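Local structure of spindle pole body component (6L82) at residues 56-61 with 99-104; 15-20 with 36-41; 64-69 with 79-84; 7-12 with 40-45. The protein is GCP5 of the gamma-tubulin complex family, which probably binds gamma-tubulin and microtubule minus ends, and is represented by its helical N-terminal part. All coordinates share one frame; numbering follows the deposited sequence.

Interaction 1 (56-61 with 99-104)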
loop_
_atom_site.group_PDB
_atom_site.type_symbol
_atom_site.label_atom_id
_atom_site.label_comp_id
_atom_site.label_asym_id
_atom_site.label_seq_id
_atom_site.Cartn_x
_atom_site.Cartn_y
_atom_site.Cartn_z
ATOM N N PHE A 56 0.593 -13.058 -13.549
ATOM C CA PHE A 56 -0.176 -12.925 -14.779
ATOM C C PHE A 56 -1.410 -12.063 -14.551
ATOM O O PHE A 56 -1.725 -11.190 -15.368
ATOM C CB PHE A 56 -0.571 -14.289 -15.328
ATOM C CG PHE A 56 -1.542 -14.197 -16.469
ATOM C CD1 PHE A 56 -1.145 -13.651 -17.687
ATOM C CD2 PHE A 56 -2.859 -14.614 -16.321
ATOM C CE1 PHE A 56 -2.038 -13.546 -18.740
ATOM C CE2 PHE A 56 -3.757 -14.510 -17.370
ATOM C CZ PHE A 56 -3.343 -13.975 -18.580
ATOM N N GLU A 57 -2.095 -12.264 -13.420
ATOM C CA GLU A 57 -3.269 -11.453 -13.103
ATOM C C GLU A 57 -2.907 -9.977 -12.975
ATOM O O GLU A 57 -3.609 -9.108 -13.514
ATOM C CB GLU A 57 -3.923 -11.962 -11.816
ATOM C CG GLU A 57 -5.202 -11.229 -11.391
ATOM C CD GLU A 57 -6.345 -11.355 -12.405
ATOM O OE1 GLU A 57 -7.369 -10.658 -12.229
ATOM O OE2 GLU A 57 -6.229 -12.143 -13.371
ATOM N N VAL A 58 -1.825 -9.675 -12.252
ATOM C CA VAL A 58 -1.373 -8.293 -12.104
ATOM C C VAL A 58 -1.188 -7.646 -13.471
ATOM O O VAL A 58 -1.618 -6.512 -13.707
ATOM C CB VAL A 58 -0.071 -8.239 -11.285
ATOM C CG1 VAL A 58 0.605 -6.887 -11.462
ATOM C CG2 VAL A 58 -0.329 -8.544 -9.793
ATOM N N GLN A 59 -0.533 -8.352 -14.394
ATOM C CA GLN A 59 -0.269 -7.737 -15.694
ATOM C C GLN A 59 -1.548 -7.615 -16.503
ATOM O O GLN A 59 -1.734 -6.630 -17.229
ATOM C CB GLN A 59 0.783 -8.531 -16.479
ATOM C CG GLN A 59 2.163 -8.605 -15.802
ATOM C CD GLN A 59 2.925 -7.276 -15.798
ATOM O OE1 GLN A 59 2.777 -6.453 -16.710
ATOM N NE2 GLN A 59 3.757 -7.067 -14.767
ATOM N N ASP A 60 -2.449 -8.593 -16.370
ATOM C CA ASP A 60 -3.734 -8.509 -17.049
ATOM C C ASP A 60 -4.556 -7.339 -16.520
ATOM O O ASP A 60 -5.208 -6.634 -17.298
ATOM C CB ASP A 60 -4.492 -9.830 -16.898
ATOM C CG ASP A 60 -5.751 -9.888 -17.748
ATOM O OD1 ASP A 60 -5.630 -10.025 -18.984
ATOM O OD2 ASP A 60 -6.862 -9.818 -17.177
ATOM N N ARG A 61 -4.516 -7.087 -15.211
ATOM C CA ARG A 61 -5.271 -5.947 -14.698
ATOM C C ARG A 61 -4.632 -4.632 -15.132
ATOM O O ARG A 61 -5.333 -3.646 -15.383
ATOM C CB ARG A 61 -5.381 -6.011 -13.176
ATOM C CG ARG A 61 -6.307 -7.102 -12.636
ATOM C CD ARG A 61 -6.137 -7.301 -11.099
ATOM N NE ARG A 61 -6.709 -6.212 -10.298
ATOM C CZ ARG A 61 -6.755 -6.192 -8.964
ATOM N NH1 ARG A 61 -6.261 -7.199 -8.253
ATOM N NH2 ARG A 61 -7.294 -5.157 -8.334
ATOM N N LEU A 99 4.021 -5.511 -5.091
ATOM C CA LEU A 99 3.828 -4.080 -4.899
ATOM C C LEU A 99 2.806 -3.536 -5.878
ATOM O O LEU A 99 1.985 -2.679 -5.520
ATOM C CB LEU A 99 5.160 -3.348 -5.045
ATOM C CG LEU A 99 6.127 -3.688 -3.908
ATOM C CD1 LEU A 99 7.575 -3.292 -4.228
ATOM C CD2 LEU A 99 5.631 -3.010 -2.629
ATOM N N LEU A 100 2.843 -4.015 -7.123
ATOM C CA LEU A 100 1.844 -3.573 -8.082
ATOM C C LEU A 100 0.476 -4.100 -7.687
ATOM O O LEU A 100 -0.531 -3.391 -7.813
ATOM C CB LEU A 100 2.215 -4.009 -9.503
ATOM C CG LEU A 100 3.546 -3.598 -10.120
ATOM C CD1 LEU A 100 3.945 -4.466 -11.331
ATOM C CD2 LEU A 100 3.478 -2.121 -10.507
ATOM N N HIS A 101 0.426 -5.337 -7.182
ATOM C CA HIS A 101 -0.826 -5.878 -6.662
ATOM C C HIS A 101 -1.411 -4.964 -5.599
ATOM O O HIS A 101 -2.615 -4.677 -5.608
ATOM C CB HIS A 101 -0.601 -7.269 -6.081
ATOM C CG HIS A 101 -1.867 -7.965 -5.695
ATOM N ND1 HIS A 101 -1.882 -9.201 -5.084
ATOM C CD2 HIS A 101 -3.163 -7.595 -5.825
ATOM C CE1 HIS A 101 -3.133 -9.573 -4.877
ATOM N NE2 HIS A 101 -3.930 -8.619 -5.324
ATOM N N LEU A 102 -0.565 -4.498 -4.679
ATOM C CA LEU A 102 -0.997 -3.556 -3.651
ATOM C C LEU A 102 -1.567 -2.291 -4.275
ATOM O O LEU A 102 -2.622 -1.804 -3.845
ATOM C CB LEU A 102 0.184 -3.211 -2.728
ATOM C CG LEU A 102 -0.067 -2.071 -1.737
ATOM C CD1 LEU A 102 -1.095 -2.488 -0.684
ATOM C CD2 LEU A 102 1.229 -1.598 -1.071
ATOM N N LEU A 103 -0.891 -1.746 -5.300
ATOM C CA LEU A 103 -1.406 -0.540 -5.953
ATOM C C LEU A 103 -2.708 -0.827 -6.694
ATOM O O LEU A 103 -3.645 -0.022 -6.638
ATOM C CB LEU A 103 -0.369 0.066 -6.908
ATOM C CG LEU A 103 1.009 0.376 -6.302
ATOM C CD1 LEU A 103 1.941 0.995 -7.333
ATOM C CD2 LEU A 103 0.886 1.269 -5.053
ATOM N N LEU A 104 -2.791 -1.971 -7.381
ATOM C CA LEU A 104 -4.058 -2.357 -8.005
ATOM C C LEU A 104 -5.187 -2.403 -6.978
ATOM O O LEU A 104 -6.309 -1.967 -7.264
ATOM C CB LEU A 104 -3.920 -3.704 -8.714
ATOM C CG LEU A 104 -2.987 -3.711 -9.916
ATOM C CD1 LEU A 104 -2.699 -5.112 -10.398
ATOM C CD2 LEU A 104 -3.645 -2.917 -11.023
#

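Interaction 2 (15-20 with 36-41)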
loop_
_atom_site.group_PDB
_atom_site.type_symbol
_atom_site.label_atom_id
_atom_site.label_comp_id
_atom_site.label_asym_id
_atom_site.label_seq_id
_atom_site.Cartn_x
_atom_site.Cartn_y
_atom_site.Cartn_z
ATOM N N LEU A 15 6.873 0.023 12.027
ATOM C CA LEU A 15 6.220 0.273 10.749
ATOM C C LEU A 15 4.706 0.394 10.905
ATOM O O LEU A 15 4.069 1.177 10.187
ATOM C CB LEU A 15 6.576 -0.832 9.747
ATOM C CG LEU A 15 8.027 -0.936 9.280
ATOM C CD1 LEU A 15 8.309 -2.300 8.685
ATOM C CD2 LEU A 15 8.398 0.192 8.278
ATOM N N ALA A 16 4.097 -0.399 11.800
ATOM C CA ALA A 16 2.662 -0.240 12.050
ATOM C C ALA A 16 2.370 1.160 12.560
ATOM O O ALA A 16 1.417 1.806 12.115
ATOM C CB ALA A 16 2.163 -1.286 13.051
ATOM N N ASP A 17 3.208 1.645 13.481
ATOM C CA ASP A 17 3.169 3.039 13.931
ATOM C C ASP A 17 3.248 4.020 12.767
ATOM O O ASP A 17 2.535 5.031 12.747
ATOM C CB ASP A 17 4.329 3.334 14.899
ATOM C CG ASP A 17 4.131 2.762 16.288
ATOM O OD1 ASP A 17 5.080 2.142 16.822
ATOM O OD2 ASP A 17 3.071 3.018 16.896
ATOM N N ASP A 18 4.196 3.804 11.844
ATOM C CA ASP A 18 4.310 4.691 10.684
ATOM C C ASP A 18 3.027 4.679 9.882
ATOM O O ASP A 18 2.527 5.733 9.470
ATOM C CB ASP A 18 5.485 4.291 9.785
ATOM C CG ASP A 18 6.824 4.243 10.525
ATOM O OD1 ASP A 18 6.931 4.803 11.639
ATOM O OD2 ASP A 18 7.783 3.682 9.952
ATOM N N LEU A 19 2.470 3.486 9.659
ATOM C CA LEU A 19 1.282 3.377 8.828
ATOM C C LEU A 19 0.141 4.160 9.457
ATOM O O LEU A 19 -0.525 4.962 8.794
ATOM C CB LEU A 19 0.910 1.902 8.643
ATOM C CG LEU A 19 0.103 1.545 7.395
ATOM C CD1 LEU A 19 0.883 1.933 6.128
ATOM C CD2 LEU A 19 -0.268 0.059 7.365
ATOM N N VAL A 20 -0.039 4.002 10.767
ATOM C CA VAL A 20 -1.081 4.742 11.461
ATOM C C VAL A 20 -0.815 6.238 11.371
ATOM O O VAL A 20 -1.675 7.015 10.941
ATOM C CB VAL A 20 -1.169 4.256 12.912
ATOM C CG1 VAL A 20 -1.993 5.228 13.754
ATOM C CG2 VAL A 20 -1.721 2.826 12.927
ATOM N N ALA A 36 -4.899 1.837 19.468
ATOM C CA ALA A 36 -5.897 0.879 19.001
ATOM C C ALA A 36 -5.735 0.600 17.512
ATOM O O ALA A 36 -5.869 -0.552 17.077
ATOM C CB ALA A 36 -7.309 1.384 19.314
ATOM N N CYS A 37 -5.433 1.643 16.726
ATOM C CA CYS A 37 -5.134 1.468 15.309
ATOM C C CYS A 37 -3.901 0.597 15.115
ATOM O O CYS A 37 -3.843 -0.251 14.216
ATOM C CB CYS A 37 -4.925 2.833 14.652
ATOM S SG CYS A 37 -6.396 3.888 14.547
ATOM N N ARG A 38 -2.899 0.788 15.955
ATOM C CA ARG A 38 -1.670 0.033 15.790
ATOM C C ARG A 38 -1.862 -1.432 16.148
ATOM O O ARG A 38 -1.343 -2.326 15.470
ATOM C CB ARG A 38 -0.591 0.656 16.646
ATOM C CG ARG A 38 0.370 -0.282 17.047
ATOM C CD ARG A 38 1.676 0.373 17.003
ATOM N NE ARG A 38 2.734 -0.400 17.240
ATOM C CZ ARG A 38 3.125 -0.654 18.366
ATOM N NH1 ARG A 38 2.517 -0.230 19.339
ATOM N NH2 ARG A 38 4.121 -1.358 18.536
ATOM N N ASP A 39 -2.563 -1.700 17.246
ATOM C CA ASP A 39 -2.902 -3.075 17.569
ATOM C C ASP A 39 -3.720 -3.709 16.450
ATOM O O ASP A 39 -3.495 -4.872 16.087
ATOM C CB ASP A 39 -3.653 -3.114 18.904
ATOM C CG ASP A 39 -4.306 -4.440 19.161
ATOM O OD1 ASP A 39 -3.588 -5.363 19.602
ATOM O OD2 ASP A 39 -5.527 -4.564 18.902
ATOM N N PHE A 40 -4.661 -2.949 15.871
ATOM C CA PHE A 40 -5.424 -3.458 14.734
ATOM C C PHE A 40 -4.514 -3.837 13.576
ATOM O O PHE A 40 -4.770 -4.830 12.882
ATOM C CB PHE A 40 -6.452 -2.430 14.264
ATOM C CG PHE A 40 -6.877 -2.619 12.834
ATOM C CD1 PHE A 40 -7.683 -3.683 12.470
ATOM C CD2 PHE A 40 -6.455 -1.746 11.853
ATOM C CE1 PHE A 40 -8.061 -3.863 11.161
ATOM C CE2 PHE A 40 -6.841 -1.926 10.556
ATOM C CZ PHE A 40 -7.642 -2.984 10.207
ATOM N N VAL A 41 -3.453 -3.054 13.332
ATOM C CA VAL A 41 -2.624 -3.333 12.157
ATOM C C VAL A 41 -1.826 -4.614 12.364
ATOM O O VAL A 41 -1.731 -5.462 11.468
ATOM C CB VAL A 41 -1.689 -2.157 11.833
ATOM C CG1 VAL A 41 -0.744 -2.574 10.731
ATOM C CG2 VAL A 41 -2.473 -0.942 11.425
#

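Interaction 3 (64-69 with 79-84)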
loop_
_atom_site.group_PDB
_atom_site.type_symbol
_atom_site.label_atom_id
_atom_site.label_comp_id
_atom_site.label_asym_id
_atom_site.label_seq_id
_atom_site.Cartn_x
_atom_site.Cartn_y
_atom_site.Cartn_z
ATOM N N GLY A 64 -5.809 -4.169 -18.735
ATOM C CA GLY A 64 -7.180 -3.687 -18.809
ATOM C C GLY A 64 -7.336 -2.229 -18.408
ATOM O O GLY A 64 -8.211 -1.530 -18.927
ATOM N N LEU A 65 -6.504 -1.753 -17.477
ATOM C CA LEU A 65 -6.495 -0.333 -17.130
ATOM C C LEU A 65 -6.069 0.519 -18.321
ATOM O O LEU A 65 -6.739 1.498 -18.675
ATOM C CB LEU A 65 -5.550 -0.086 -15.947
ATOM C CG LEU A 65 -6.154 0.012 -14.552
ATOM C CD1 LEU A 65 -5.038 0.178 -13.518
ATOM C CD2 LEU A 65 -7.143 1.168 -14.497
ATOM N N GLU A 66 -4.940 0.166 -18.941
ATOM C CA GLU A 66 -4.506 0.869 -20.149
ATOM C C GLU A 66 -5.614 0.913 -21.197
ATOM O O GLU A 66 -5.893 1.974 -21.769
ATOM C CB GLU A 66 -3.247 0.210 -20.721
ATOM C CG GLU A 66 -2.117 0.163 -19.703
ATOM C CD GLU A 66 -0.957 -0.731 -20.098
ATOM O OE1 GLU A 66 -1.136 -1.659 -20.916
ATOM O OE2 GLU A 66 0.141 -0.527 -19.536
ATOM N N GLU A 67 -6.266 -0.225 -21.449
ATOM C CA GLU A 67 -7.372 -0.241 -22.404
ATOM C C GLU A 67 -8.482 0.695 -21.959
ATOM O O GLU A 67 -9.038 1.439 -22.773
ATOM C CB GLU A 67 -7.939 -1.655 -22.558
ATOM C CG GLU A 67 -7.368 -2.459 -23.702
ATOM C CD GLU A 67 -7.951 -3.868 -23.775
ATOM O OE2 GLU A 67 -7.230 -4.838 -23.447
ATOM N N ARG A 68 -8.826 0.669 -20.666
ATOM C CA ARG A 68 -9.935 1.499 -20.212
ATOM C C ARG A 68 -9.602 2.981 -20.332
ATOM O O ARG A 68 -10.443 3.777 -20.750
ATOM C CB ARG A 68 -10.310 1.152 -18.777
ATOM C CG ARG A 68 -11.112 2.265 -18.114
ATOM C CD ARG A 68 -12.230 1.730 -17.275
ATOM N NE ARG A 68 -11.741 0.991 -16.117
ATOM C CZ ARG A 68 -11.445 1.546 -14.950
ATOM N NH1 ARG A 68 -11.573 2.859 -14.787
ATOM N NH2 ARG A 68 -11.029 0.784 -13.944
ATOM N N PHE A 69 -8.386 3.372 -19.957
ATOM C CA PHE A 69 -7.977 4.762 -20.119
ATOM C C PHE A 69 -8.182 5.238 -21.553
ATOM O O PHE A 69 -8.660 6.352 -21.784
ATOM C CB PHE A 69 -6.516 4.921 -19.720
ATOM C CG PHE A 69 -6.268 4.775 -18.257
ATOM C CD1 PHE A 69 -7.248 5.107 -17.332
ATOM C CD2 PHE A 69 -5.047 4.301 -17.799
ATOM C CE1 PHE A 69 -7.014 4.969 -15.973
ATOM C CE2 PHE A 69 -4.808 4.161 -16.444
ATOM C CZ PHE A 69 -5.791 4.498 -15.528
ATOM N N ASP A 79 -0.526 5.667 -21.955
ATOM C CA ASP A 79 0.886 5.669 -22.349
ATOM C C ASP A 79 1.792 5.828 -21.133
ATOM O O ASP A 79 2.824 5.150 -21.021
ATOM C CB ASP A 79 1.166 6.786 -23.357
ATOM C CG ASP A 79 0.489 6.558 -24.703
ATOM O OD1 ASP A 79 0.094 5.408 -24.998
ATOM O OD2 ASP A 79 0.376 7.538 -25.478
ATOM N N ALA A 80 1.422 6.726 -20.215
ATOM C CA ALA A 80 2.142 6.869 -18.951
ATOM C C ALA A 80 2.297 5.527 -18.246
ATOM O O ALA A 80 3.414 5.109 -17.905
ATOM C CB ALA A 80 1.397 7.849 -18.039
ATOM N N LEU A 81 1.172 4.842 -18.015
ATOM C CA LEU A 81 1.194 3.568 -17.299
ATOM C C LEU A 81 2.072 2.571 -18.022
ATOM O O LEU A 81 2.952 1.949 -17.422
ATOM C CB LEU A 81 -0.226 3.005 -17.160
ATOM C CG LEU A 81 -0.341 1.710 -16.345
ATOM C CD1 LEU A 81 0.327 1.873 -14.987
ATOM C CD2 LEU A 81 -1.802 1.292 -16.170
ATOM N N ARG A 82 1.845 2.414 -19.325
ATOM C CA ARG A 82 2.623 1.461 -20.103
ATOM C C ARG A 82 4.120 1.764 -20.032
ATOM O O ARG A 82 4.934 0.844 -19.887
ATOM C CB ARG A 82 2.120 1.460 -21.551
ATOM C CG ARG A 82 2.925 0.610 -22.507
ATOM C CD ARG A 82 2.596 0.940 -23.970
ATOM N NE ARG A 82 3.658 1.732 -24.595
ATOM C CZ ARG A 82 3.492 2.947 -25.115
ATOM N NH1 ARG A 82 2.296 3.526 -25.111
ATOM N NH2 ARG A 82 4.528 3.579 -25.650
ATOM N N THR A 83 4.509 3.048 -20.119
ATOM C CA THR A 83 5.936 3.378 -20.102
ATOM C C THR A 83 6.539 3.344 -18.700
ATOM O O THR A 83 7.724 3.029 -18.559
ATOM C CB THR A 83 6.202 4.755 -20.733
ATOM O OG1 THR A 83 5.363 5.744 -20.129
ATOM C CG2 THR A 83 5.965 4.730 -22.257
ATOM N N ARG A 84 5.787 3.683 -17.651
ATOM C CA ARG A 84 6.366 3.489 -16.326
ATOM C C ARG A 84 6.652 2.012 -16.101
ATOM O O ARG A 84 7.722 1.657 -15.604
ATOM C CB ARG A 84 5.477 4.024 -15.196
ATOM C CG ARG A 84 4.796 5.390 -15.293
ATOM C CD ARG A 84 5.644 6.566 -15.645
ATOM N NE ARG A 84 6.095 6.573 -17.021
ATOM C CZ ARG A 84 7.209 7.199 -17.371
ATOM N NH1 ARG A 84 7.925 7.785 -16.416
ATOM N NH2 ARG A 84 7.643 7.219 -18.636
#

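Interaction 4 (7-12 with 40-45)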
loop_
_atom_site.group_PDB
_atom_site.type_symbol
_atom_site.label_atom_id
_atom_site.label_comp_id
_atom_site.label_asym_id
_atom_site.label_seq_id
_atom_site.Cartn_x
_atom_site.Cartn_y
_atom_site.Cartn_z
ATOM N N ALA A 7 8.930 -12.515 17.081
ATOM C CA ALA A 7 9.874 -11.720 16.304
ATOM C C ALA A 7 9.178 -10.993 15.154
ATOM O O ALA A 7 9.509 -9.842 14.849
ATOM C CB ALA A 7 11.002 -12.609 15.780
ATOM N N PHE A 8 8.211 -11.641 14.501
ATOM C CA PHE A 8 7.517 -10.985 13.396
ATOM C C PHE A 8 6.795 -9.733 13.871
ATOM O O PHE A 8 6.878 -8.675 13.237
ATOM C CB PHE A 8 6.533 -11.948 12.735
ATOM C CG PHE A 8 5.802 -11.362 11.557
ATOM C CD1 PHE A 8 6.495 -10.979 10.419
ATOM C CD2 PHE A 8 4.414 -11.228 11.573
ATOM C CE1 PHE A 8 5.828 -10.452 9.314
ATOM C CE2 PHE A 8 3.729 -10.700 10.471
ATOM C CZ PHE A 8 4.439 -10.314 9.342
ATOM N N LEU A 9 6.085 -9.829 14.994
ATOM C CA LEU A 9 5.375 -8.652 15.479
ATOM C C LEU A 9 6.348 -7.567 15.940
ATOM O O LEU A 9 6.162 -6.392 15.613
ATOM C CB LEU A 9 4.389 -9.037 16.585
ATOM C CG LEU A 9 3.024 -9.587 16.107
ATOM C CD1 LEU A 9 2.399 -8.713 15.029
ATOM C CD2 LEU A 9 3.113 -11.008 15.603
ATOM N N ALA A 10 7.410 -7.942 16.664
ATOM C CA ALA A 10 8.406 -6.956 17.083
ATOM C C ALA A 10 8.974 -6.184 15.899
ATOM O O ALA A 10 9.293 -4.997 16.025
ATOM C CB ALA A 10 9.548 -7.639 17.840
ATOM N N GLN A 11 9.111 -6.847 14.749
ATOM C CA GLN A 11 9.699 -6.267 13.552
ATOM C C GLN A 11 8.744 -5.343 12.823
ATOM O O GLN A 11 9.188 -4.455 12.087
ATOM C CB GLN A 11 10.157 -7.409 12.645
ATOM C CG GLN A 11 10.337 -7.115 11.191
ATOM C CD GLN A 11 10.659 -8.380 10.429
ATOM O OE1 GLN A 11 10.603 -8.413 9.204
ATOM N NE2 GLN A 11 11.007 -9.437 11.161
ATOM N N LEU A 12 7.449 -5.525 13.017
ATOM C CA LEU A 12 6.451 -4.710 12.348
ATOM C C LEU A 12 6.021 -3.517 13.189
ATOM O O LEU A 12 5.347 -2.617 12.664
ATOM C CB LEU A 12 5.229 -5.569 12.008
ATOM C CG LEU A 12 5.093 -6.165 10.604
ATOM C CD1 LEU A 12 6.336 -6.922 10.176
ATOM C CD2 LEU A 12 3.859 -7.078 10.564
ATOM N N PHE A 40 -4.661 -2.949 15.871
ATOM C CA PHE A 40 -5.424 -3.458 14.734
ATOM C C PHE A 40 -4.514 -3.837 13.576
ATOM O O PHE A 40 -4.770 -4.830 12.882
ATOM C CB PHE A 40 -6.452 -2.430 14.264
ATOM C CG PHE A 40 -6.877 -2.619 12.834
ATOM C CD1 PHE A 40 -7.683 -3.683 12.470
ATOM C CD2 PHE A 40 -6.455 -1.746 11.853
ATOM C CE1 PHE A 40 -8.061 -3.863 11.161
ATOM C CE2 PHE A 40 -6.841 -1.926 10.556
ATOM C CZ PHE A 40 -7.642 -2.984 10.207
ATOM N N VAL A 41 -3.453 -3.054 13.332
ATOM C CA VAL A 41 -2.624 -3.333 12.157
ATOM C C VAL A 41 -1.826 -4.614 12.364
ATOM O O VAL A 41 -1.731 -5.462 11.468
ATOM C CB VAL A 41 -1.689 -2.157 11.833
ATOM C CG1 VAL A 41 -0.744 -2.574 10.731
ATOM C CG2 VAL A 41 -2.473 -0.942 11.425
ATOM N N LEU A 42 -1.248 -4.778 13.551
ATOM C CA LEU A 42 -0.455 -5.968 13.836
ATOM C C LEU A 42 -1.319 -7.216 13.866
ATOM O O LEU A 42 -0.893 -8.286 13.414
ATOM C CB LEU A 42 0.267 -5.795 15.162
ATOM C CG LEU A 42 1.335 -4.706 15.112
ATOM C CD1 LEU A 42 1.656 -4.266 16.522
ATOM C CD2 LEU A 42 2.541 -5.251 14.417
ATOM N N ARG A 43 -2.539 -7.096 14.391
ATOM C CA ARG A 43 -3.443 -8.239 14.431
ATOM C C ARG A 43 -3.879 -8.657 13.025
ATOM O O ARG A 43 -3.912 -9.852 12.711
ATOM C CB ARG A 43 -4.653 -7.910 15.304
ATOM C CG ARG A 43 -5.053 -9.025 16.244
ATOM C CD ARG A 43 -6.486 -8.830 16.726
ATOM N NE ARG A 43 -6.579 -7.781 17.726
ATOM C CZ ARG A 43 -7.637 -7.604 18.515
ATOM N NH1 ARG A 43 -8.690 -8.411 18.411
ATOM N NH2 ARG A 43 -7.645 -6.625 19.419
ATOM N N SER A 44 -4.205 -7.693 12.156
ATOM C CA SER A 44 -4.685 -8.054 10.820
ATOM C C SER A 44 -3.614 -8.761 9.992
ATOM O O SER A 44 -3.937 -9.652 9.202
ATOM C CB SER A 44 -5.174 -6.814 10.070
ATOM O OG SER A 44 -6.051 -6.058 10.887
ATOM N N LEU A 45 -2.343 -8.388 10.154
ATOM C CA LEU A 45 -1.277 -8.955 9.335
ATOM C C LEU A 45 -0.575 -10.154 9.969
ATOM O O LEU A 45 0.262 -10.775 9.302
ATOM C CB LEU A 45 -0.232 -7.884 9.024
ATOM C CG LEU A 45 -0.728 -6.510 8.576
ATOM C CD1 LEU A 45 0.447 -5.551 8.556
ATOM C CD2 LEU A 45 -1.379 -6.586 7.199
#

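Interaction 1 (56-61 with 99-104)
Val-58 and His-101 mark the place where helix 55-71 and helix 96-106 draw together, their CA atoms 6.0 Å apart. The axes of the two short segments approach to 9.8 Å, and their N-to-C directions diverge by 47°, so the backbones part only gradually and Arg-61 still comes opposite Leu-104 one turn later. Val-58 works as a two-pronged wedge. Its CG1, anti to the backbone N, lies 3.8 Å from CB of Leu-100 and also touches CD1 of Leu-104, while CG2 is turned to CB of His-101. The same Leu-104 methyl rests on the backbone carbonyl of Val-58, 3.8 Å from CD1 to O. At the outer margin Arg-61 folds over Leu-104: the leucine CB sits 3.7 Å above one face of the guanidinium, toward its rim. NH1 has its salt-bridge partner in Glu-105, just beyond the segment. That same nitrogen passes 4.0 Å from CD2 of His-101, with guanidinium and ring planes steeply inclined. The pair illustrates a familiar feature of helical bundles, a helix apolar on more than one side: Leu-100 and Leu-104 face helix 55-71, whereas Leu-99, Leu-102 and Leu-103 pack on apolar side chains of another protein's chain. The contact belongs to the all-helical N-terminal part of GCP5, one side of helix 96-106 serving its own chain and another the partner.

Interaction 2 (15-20 with 36-41)
OD1 of Asp-17 lies over one face of the Arg-38 guanidinium, 3.4 Å above its plane and displaced toward the rim; CB of Ala-16 stands at the edge of the same group, near its plane. This is the flank of a helical hairpin, in which helices 5-23 and 31-45 follow each other in the chain and run in opposed senses but steeply inclined, at 123° between the N-to-C directions of their segments. The two flat groups are tilted by only 25°, so they are layered rather than joined edge to edge. The salt bridge is accordingly one of charge alone: OD2 of Asp-17 is 3.5 Å from NE of Arg-38, and no N-H points at it. NE has a weak hydrogen bond instead to the carbonyl of Gly-13, one turn before Asp-17 on helix 5-23. CG of Arg-38 is anti to the backbone N, and beyond it the chain bends at chi2; CD passes 3.0 Å from OD2 of Asp-17. An alanine here would probably leave Asp-17 without its opposite charge across the hairpin and remove the cover that the arginine stem gives to CB of Ala-16. Beneath this polar margin the contact is buried and apolar. Val-41 spreads its two methyls, CG1 lying 3.9 Å from CB of Ala-16 and within 4.3 Å of CD2 of Leu-19, and CG2 turned to Val-20. At the end of the row, CG2 of Val-20 presses against CB of Cys-37 at 3.6 Å.

Interaction 3 (64-69 with 79-84)
Leu-81 carries the apolar half of this contact through a single methyl. With CG anti to the backbone N (chi1 -176°), its CD2 enters among three side chains of helix 55-71: it lies 3.7 Å from CG of Glu-66, a little farther from CB of Leu-65, and more loosely against CE2 of Phe-69. The leucine crosses both Glu-66 and Phe-69 at about a right angle.

The polar half turns on Glu-66, whose aliphatic stem serves as packing while its carboxylate runs on to the backbone of the facing helix. OE2 comes 3.2 Å from CA of Arg-82, but the angle at the Arg-82 N is too poor for a hydrogen bond. Nor does it pair with the arginine charge, for NE of Arg-82 is 6.6 Å away from OE2. An alanine here, lacking CG and the carboxylate, would probably open a gap beside CD2 of Leu-81 and leave the Arg-82 backbone without that neighbour.

Within helix 75-88, NH1 of Arg-82 forms a salt bridge with OD1 of Asp-79, 2.9 Å away and in the guanidinium plane. Arg-84 turns the edge of its guanidinium to the helix, NE donating to O of Ala-80 and NH2 to OG1 of Thr-83, both in plane; its NH1 meets an acidic side chain of another protein's chain.

The segments run almost antiparallel, at 154°, in the hairpin of helices 55-71 and 75-88. Beyond segment 79-84, Glu-66 touches Leu-85 at one end and Phe-69 packs on Leu-77 and Ala-78 at the other, while helix 96-106 adjoins Leu-65.

Interaction 4 (7-12 with 40-45)
Leu-9 reaches Leu-42 through its first two torsions: chi1 (-82°) sets CG anti to the carbonyl carbon, and chi2 (-48°) swings CD1 toward the facing helix. There CD1 lies 3.5 Å from CD2 of Leu-42 and nearly as close to its CB, as the two side chains slide past each other in opposite directions. The Leu-42 methyl is held from a second direction by CB of Leu-12, 3.6 Å away, and CD2 of Leu-12 goes on to touch CD1 of Leu-45. Phe-8 extends with CG anti to the backbone N, bringing the edge of its ring to the carbonyl of Leu-45, 3.7 Å from CE2 to O. Helices 5-23 and 31-45 are inclined here at 138°, with their segment axes 10.5 Å apart, and the outer end of their hairpin is bridged mainly by leucine side chains and a phenylalanine. No hydrogen bond or salt bridge joins the two segments. Cohesion therefore rests on dispersion contacts among leucine side chains, probably helped a little by the electropositive rim of the phenyl ring meeting a carbonyl oxygen.

In the fold
From the N terminus, helix 5-23 pairs with helix 31-45. Interaction 2 closes the shorter loop of this hairpin and interaction 4 a longer one ending on the same stretch, with Phe-40 and Val-41 shared; they touch through Ala-16 and Leu-42. The chain then passes to helix 55-71. Interaction 3 joins it to helix 75-88 and is nested inside the loop that interaction 1 closes with helix 96-106; Leu-65 meets Leu-104 where the two adjoin. The halves follow in series, on opposite sides of the chain's centre, with the centres of interactions 2 and 3 about 33 Å apart. All four contacts lie within reach of another protein's chain, consistent with that partner helping to unite the halves.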